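Local coordinates for protein malate oxidoreductase (Thermotoga maritima, PDB 1VL6) that probably catalyses the NAD-dependent oxidative decarboxylation of malate to pyruvate and carbon dioxide, as a malic enzyme built from four copies of the chain, at residues A[69-74]-A[110-115]; A[195-200]-A[217-222]. One frame throughout, in Å; residues are numbered along the deposited sequence. Where two conformers were deposited one is given.

Both contacts illustrate how a beta-alpha-beta crossover brings back together two parallel strands that the sequence separates by a helix. Following the chain from its N terminus, interaction 1 comes first: strand 71-76 leads through helix 89-107 to strand 110-115, closing a loop in the malic enzyme N-terminal domain. Only after that loop is complete does the chain open interaction 2, where strand 194-198, helix 202-214 and strand 218-223 lie in the NAD-binding domain. The two loops therefore follow in series, neither nested nor crossed. They belong to separate sheets on opposite sides of the chain's centre, with nearest atoms about 22 Å apart, so each ties together its own domain.

Interaction 1. Residues A[69-74]-A[110-115]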
loop_
_atom_site.group_PDB
_atom_site.type_symbol
_atom_site.label_atom_id
_atom_site.label_comp_id
_atom_site.label_asym_id
_atom_site.label_seq_id
_atom_site.Cartn_x
_atom_site.Cartn_y
_atom_site.Cartn_z
ATOM N N TRP A 69 14.553 -7.096 -9.432
ATOM C CA TRP A 69 13.837 -7.763 -10.517
ATOM C C TRP A 69 12.692 -6.926 -11.073
ATOM O O TRP A 69 12.170 -7.194 -12.163
ATOM C CB TRP A 69 13.296 -9.126 -10.057
ATOM C CG TRP A 69 12.215 -8.999 -9.074
ATOM C CD1 TRP A 69 12.359 -8.834 -7.730
ATOM C CD2 TRP A 69 10.796 -8.993 -9.333
ATOM N NE1 TRP A 69 11.125 -8.709 -7.143
ATOM C CE2 TRP A 69 10.150 -8.813 -8.102
ATOM C CE3 TRP A 69 10.013 -9.101 -10.490
ATOM C CZ2 TRP A 69 8.770 -8.726 -7.988
ATOM C CZ3 TRP A 69 8.657 -9.035 -10.383
ATOM C CH2 TRP A 69 8.041 -8.848 -9.139
ATOM N N ASN A 70 12.301 -5.911 -10.315
ATOM C CA ASN A 70 11.137 -5.127 -10.647
ATOM C C ASN A 70 11.314 -3.641 -10.376
ATOM O O ASN A 70 10.318 -2.945 -10.244
ATOM C CB ASN A 70 9.957 -5.704 -9.867
ATOM C CG ASN A 70 8.632 -5.132 -10.294
ATOM O OD1 ASN A 70 8.265 -5.152 -11.466
ATOM N ND2 ASN A 70 7.905 -4.595 -9.327
ATOM N N THR A 71 12.545 -3.137 -10.297
ATOM C CA THR A 71 12.740 -1.684 -10.125
ATOM C C THR A 71 13.367 -1.045 -11.333
ATOM O O THR A 71 14.175 -1.627 -12.015
ATOM C CB THR A 71 13.565 -1.319 -8.872
ATOM O OG1 THR A 71 14.901 -1.816 -8.978
ATOM C CG2 THR A 71 13.007 -1.999 -7.641
ATOM N N VAL A 72 12.971 0.169 -11.609
ATOM C CA VAL A 72 13.375 0.858 -12.817
ATOM C C VAL A 72 13.712 2.317 -12.419
ATOM O O VAL A 72 12.997 2.936 -11.630
ATOM C CB VAL A 72 12.254 0.726 -13.877
ATOM C CG1 VAL A 72 12.301 1.852 -14.956
ATOM C CG2 VAL A 72 12.316 -0.669 -14.501
ATOM N N ALA A 73 14.844 2.830 -12.914
ATOM C CA ALA A 73 15.187 4.217 -12.686
ATOM C C ALA A 73 14.618 5.036 -13.821
ATOM O O ALA A 73 14.772 4.670 -14.963
ATOM C CB ALA A 73 16.671 4.372 -12.627
ATOM N N VAL A 74 13.917 6.113 -13.503
ATOM C CA VAL A 74 13.429 7.035 -14.516
ATOM C C VAL A 74 14.401 8.201 -14.476
ATOM O O VAL A 74 14.404 8.999 -13.549
ATOM C CB VAL A 74 11.997 7.509 -14.236
ATOM C CG1 VAL A 74 11.523 8.480 -15.319
ATOM C CG2 VAL A 74 11.058 6.323 -14.130
ATOM N N ASP A 110 8.073 -1.010 -9.974
ATOM C CA ASP A 110 8.463 -0.068 -8.964
ATOM C C ASP A 110 9.476 0.881 -9.592
ATOM O O ASP A 110 10.655 0.574 -9.716
ATOM C CB ASP A 110 9.063 -0.819 -7.785
ATOM C CG ASP A 110 8.037 -1.583 -6.990
ATOM O OD1 ASP A 110 6.832 -1.235 -6.967
ATOM O OD2 ASP A 110 8.361 -2.554 -6.316
ATOM N N ALA A 111 9.029 2.039 -10.011
ATOM C CA ALA A 111 9.905 2.963 -10.685
ATOM C C ALA A 111 10.275 4.135 -9.763
ATOM O O ALA A 111 9.454 4.598 -9.013
ATOM C CB ALA A 111 9.220 3.449 -11.953
ATOM N N PHE A 112 11.533 4.577 -9.831
ATOM C CA PHE A 112 12.067 5.661 -8.981
ATOM C C PHE A 112 12.587 6.785 -9.900
ATOM O O PHE A 112 13.247 6.514 -10.891
ATOM C CB PHE A 112 13.181 5.136 -8.033
ATOM C CG PHE A 112 12.719 4.013 -7.135
ATOM C CD1 PHE A 112 12.660 2.705 -7.609
ATOM C CD2 PHE A 112 12.274 4.277 -5.840
ATOM C CE1 PHE A 112 12.175 1.670 -6.811
ATOM C CE2 PHE A 112 11.797 3.247 -5.024
ATOM C CZ PHE A 112 11.751 1.939 -5.514
ATOM N N PRO A 113 12.230 8.034 -9.617
ATOM C CA PRO A 113 12.767 9.142 -10.371
ATOM C C PRO A 113 14.168 9.474 -9.974
ATOM O O PRO A 113 14.434 9.652 -8.788
ATOM C CB PRO A 113 11.873 10.317 -9.998
ATOM C CG PRO A 113 10.794 9.756 -9.200
ATOM C CD PRO A 113 11.209 8.475 -8.649
ATOM N N ILE A 114 15.040 9.558 -10.980
ATOM C CA ILE A 114 16.378 9.984 -10.820
ATOM C C ILE A 114 16.664 11.143 -11.752
ATOM O O ILE A 114 16.975 10.960 -12.930
ATOM C CB ILE A 114 17.279 8.813 -11.038
ATOM C CG1 ILE A 114 17.224 7.943 -9.785
ATOM C CG2 ILE A 114 18.735 9.272 -11.229
ATOM C CD1 ILE A 114 17.668 6.569 -10.043
ATOM N N CYS A 115 16.513 12.334 -11.191
ATOM C CA CYS A 115 16.634 13.574 -11.878
ATOM C C CYS A 115 17.973 14.195 -11.498
ATOM O O CYS A 115 18.223 14.564 -10.321
ATOM C CB CYS A 115 15.490 14.492 -11.443
ATOM S SG CYS A 115 13.859 14.132 -12.180
#
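Five backbone hydrogen bonds join strand 71-76 and the preceding Asn70 to strand 110-115, its parallel neighbour and the other end of a beta-alpha-beta unit that crosses over through helix 89-107. Asp110 N donates to Asn70 O (3.0 Å), and the exchange runs on to Ile114 N and Val74 O (2.7 Å). Val74 N reaches Phe112 O almost straight, at 175°.

Apolar contacts lie on both faces of the sheet. Beside Thr71 and Ala73, CD1 of Ile114 touches CB of Ala73 (3.5 Å), and in one of two modelled ring positions CE1 at the edge of Phe112 meets CG2 of Thr71 (3.9 Å) while the ring stacks on Phe112 of a second subunit. On the other face chi1 of Val74 (180°) sets CG1 anti to the backbone N and leaves CG2 beside that N, where it meets Ala111 CB (4.0 Å); Met96 and Phe103 of the crossover helix pack there.

At the start of the strands, Asn70 ND2 stands 3.7 Å from Asp110 OD2, the amide and carboxylate planes 61° apart, but it bonds to Asp108 O and to Glu33 of a third subunit. Asp110 OD1 takes a salt bridge from Lys104 and a hydrogen bond from Thr28 of the second subunit. Both thus find partners beyond the strand pair, whereas OD2 lies near the Glu33 carboxylate, a closeness of like charges that might raise a pKa.

Interaction 2. Residues A[195-200]-A[217-222]; sequences VVVNGI and KNVVAV
Valine against valine makes the apolar centre of this contact, the first beta-alpha-beta crossover of a Rossmann-type NAD-binding domain, in which strands 194-198 and 218-223 run parallel as neighbours, joined through helix 202-214. On one face Val196 CG1 meets Val222 CG2 at 3.8 Å, with Val220 alongside; CG1 of Val196 lies anti to the backbone N (chi1 171°), which carries that methyl forward along the strand to Val222. Leu257 and Ala260 of helix 257-261 pack against this face. On the other, Val197 CG2 approaches Val219 CG1 (4.1 Å), and Leu211 and Leu212 of the crossover helix cover the valines.

Further along, Ile200 turns back over the second strand and sets its CD1 against Ala221 CB (3.7 Å), Val208 of helix 202-214 lying against it as well.

Between the two faces, the backbones are joined by five hydrogen bonds, from Val195 N to Asn218 O at one end to Gly199 N and Val222 O (2.8 Å) at the other. This last bond carries the pairing past the strand into the turn, where Gly199 opens a glycine-rich GxGxxG sequence consistent with dinucleotide binding; its phi of 100° and psi of 91° leave no room for a CB beside the carbonyl O of Asn198. Ile200 N is hydrogen-bonded to the carboxylate of Asp223, the last residue of the second strand.

At the polar edge Asn198 ND2 bonds weakly to Ser271, while its OD1 rests on Val222, 3.4 Å from CB and 3.6 Å from CG1.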
loop_
_atom_site.group_PDB
_atom_site.type_symbol
_atom_site.label_atom_id
_atom_site.label_comp_id
_atom_site.label_asym_id
_atom_site.label_seq_id
_atom_site.Cartn_x
_atom_site.Cartn_y
_atom_site.Cartn_z
ATOM N N VAL A 195 6.225 8.910 -47.604
ATOM C CA VAL A 195 5.952 9.292 -46.259
ATOM C C VAL A 195 6.833 10.443 -45.849
ATOM O O VAL A 195 8.050 10.317 -45.889
ATOM C CB VAL A 195 6.274 8.164 -45.316
ATOM C CG1 VAL A 195 5.887 8.571 -43.855
ATOM C CG2 VAL A 195 5.570 6.880 -45.751
ATOM N N VAL A 196 6.225 11.566 -45.447
ATOM C CA VAL A 196 6.973 12.732 -45.044
ATOM C C VAL A 196 7.063 12.728 -43.535
ATOM O O VAL A 196 6.037 12.747 -42.885
ATOM C CB VAL A 196 6.302 14.021 -45.491
ATOM C CG1 VAL A 196 7.004 15.210 -44.858
ATOM C CG2 VAL A 196 6.384 14.173 -46.969
ATOM N N VAL A 197 8.277 12.733 -42.980
ATOM C CA VAL A 197 8.465 12.899 -41.560
ATOM C C VAL A 197 9.036 14.282 -41.273
ATOM O O VAL A 197 10.124 14.600 -41.736
ATOM C CB VAL A 197 9.421 11.869 -41.018
ATOM C CG1 VAL A 197 9.595 12.041 -39.468
ATOM C CG2 VAL A 197 8.944 10.489 -41.354
ATOM N N ASN A 198 8.331 15.085 -40.477
ATOM C CA ASN A 198 8.791 16.427 -40.166
ATOM C C ASN A 198 9.162 16.570 -38.705
ATOM O O ASN A 198 8.334 16.332 -37.826
ATOM C CB ASN A 198 7.710 17.443 -40.468
ATOM C CG ASN A 198 8.204 18.896 -40.327
ATOM O OD1 ASN A 198 8.913 19.375 -41.182
ATOM N ND2 ASN A 198 7.809 19.593 -39.244
ATOM N N GLY A 199 10.391 17.029 -38.457
ATOM C CA GLY A 199 10.935 17.241 -37.104
ATOM C C GLY A 199 11.813 16.068 -36.735
ATOM O O GLY A 199 11.336 15.071 -36.189
ATOM N N ILE A 200 13.100 16.185 -37.036
ATOM C CA ILE A 200 14.028 15.056 -36.874
ATOM C C ILE A 200 14.813 15.225 -35.592
ATOM O O ILE A 200 16.020 15.444 -35.594
ATOM C CB ILE A 200 14.971 14.950 -38.086
ATOM C CG1 ILE A 200 14.176 15.051 -39.407
ATOM C CG2 ILE A 200 15.748 13.635 -38.042
ATOM C CD1 ILE A 200 13.400 13.829 -39.694
ATOM N N LYS A 217 10.105 2.814 -48.683
ATOM C CA LYS A 217 11.245 3.121 -49.499
ATOM C C LYS A 217 11.342 4.598 -49.722
ATOM O O LYS A 217 12.420 5.142 -49.664
ATOM C CB LYS A 217 11.267 2.256 -50.787
ATOM C CG LYS A 217 11.430 0.721 -50.437
ATOM C CD LYS A 217 12.320 -0.103 -51.357
ATOM C CE LYS A 217 12.616 -1.509 -50.761
ATOM N NZ LYS A 217 13.176 -1.535 -49.324
ATOM N N ASN A 218 10.235 5.280 -49.914
ATOM C CA ASN A 218 10.270 6.708 -50.079
ATOM C C ASN A 218 9.939 7.495 -48.799
ATOM O O ASN A 218 8.861 8.034 -48.636
ATOM C CB ASN A 218 9.355 7.105 -51.218
ATOM C CG ASN A 218 9.624 8.503 -51.668
ATOM O OD1 ASN A 218 10.510 9.177 -51.115
ATOM N ND2 ASN A 218 8.882 8.958 -52.668
ATOM N N VAL A 219 10.899 7.569 -47.902
ATOM C CA VAL A 219 10.758 8.400 -46.713
ATOM C C VAL A 219 11.436 9.725 -46.990
ATOM O O VAL A 219 12.567 9.759 -47.454
ATOM C CB VAL A 219 11.425 7.793 -45.495
ATOM C CG1 VAL A 219 11.250 8.693 -44.283
ATOM C CG2 VAL A 219 10.868 6.392 -45.201
ATOM N N VAL A 220 10.727 10.810 -46.713
ATOM C CA VAL A 220 11.262 12.141 -46.916
ATOM C C VAL A 220 11.292 12.851 -45.573
ATOM O O VAL A 220 10.242 13.088 -44.983
ATOM C CB VAL A 220 10.411 12.912 -47.925
ATOM C CG1 VAL A 220 10.970 14.303 -48.153
ATOM C CG2 VAL A 220 10.362 12.152 -49.252
ATOM N N ALA A 221 12.496 13.149 -45.110
ATOM C CA ALA A 221 12.738 13.790 -43.832
ATOM C C ALA A 221 12.796 15.312 -43.993
ATOM O O ALA A 221 13.396 15.838 -44.950
ATOM C CB ALA A 221 14.051 13.320 -43.283
ATOM N N VAL A 222 12.198 16.025 -43.043
ATOM C CA VAL A 222 12.138 17.487 -43.116
ATOM C C VAL A 222 12.351 18.053 -41.721
ATOM O O VAL A 222 11.853 17.501 -40.746
ATOM C CB VAL A 222 10.776 17.946 -43.674
ATOM C CG1 VAL A 222 10.849 19.343 -44.209
ATOM C CG2 VAL A 222 10.302 16.998 -44.763
#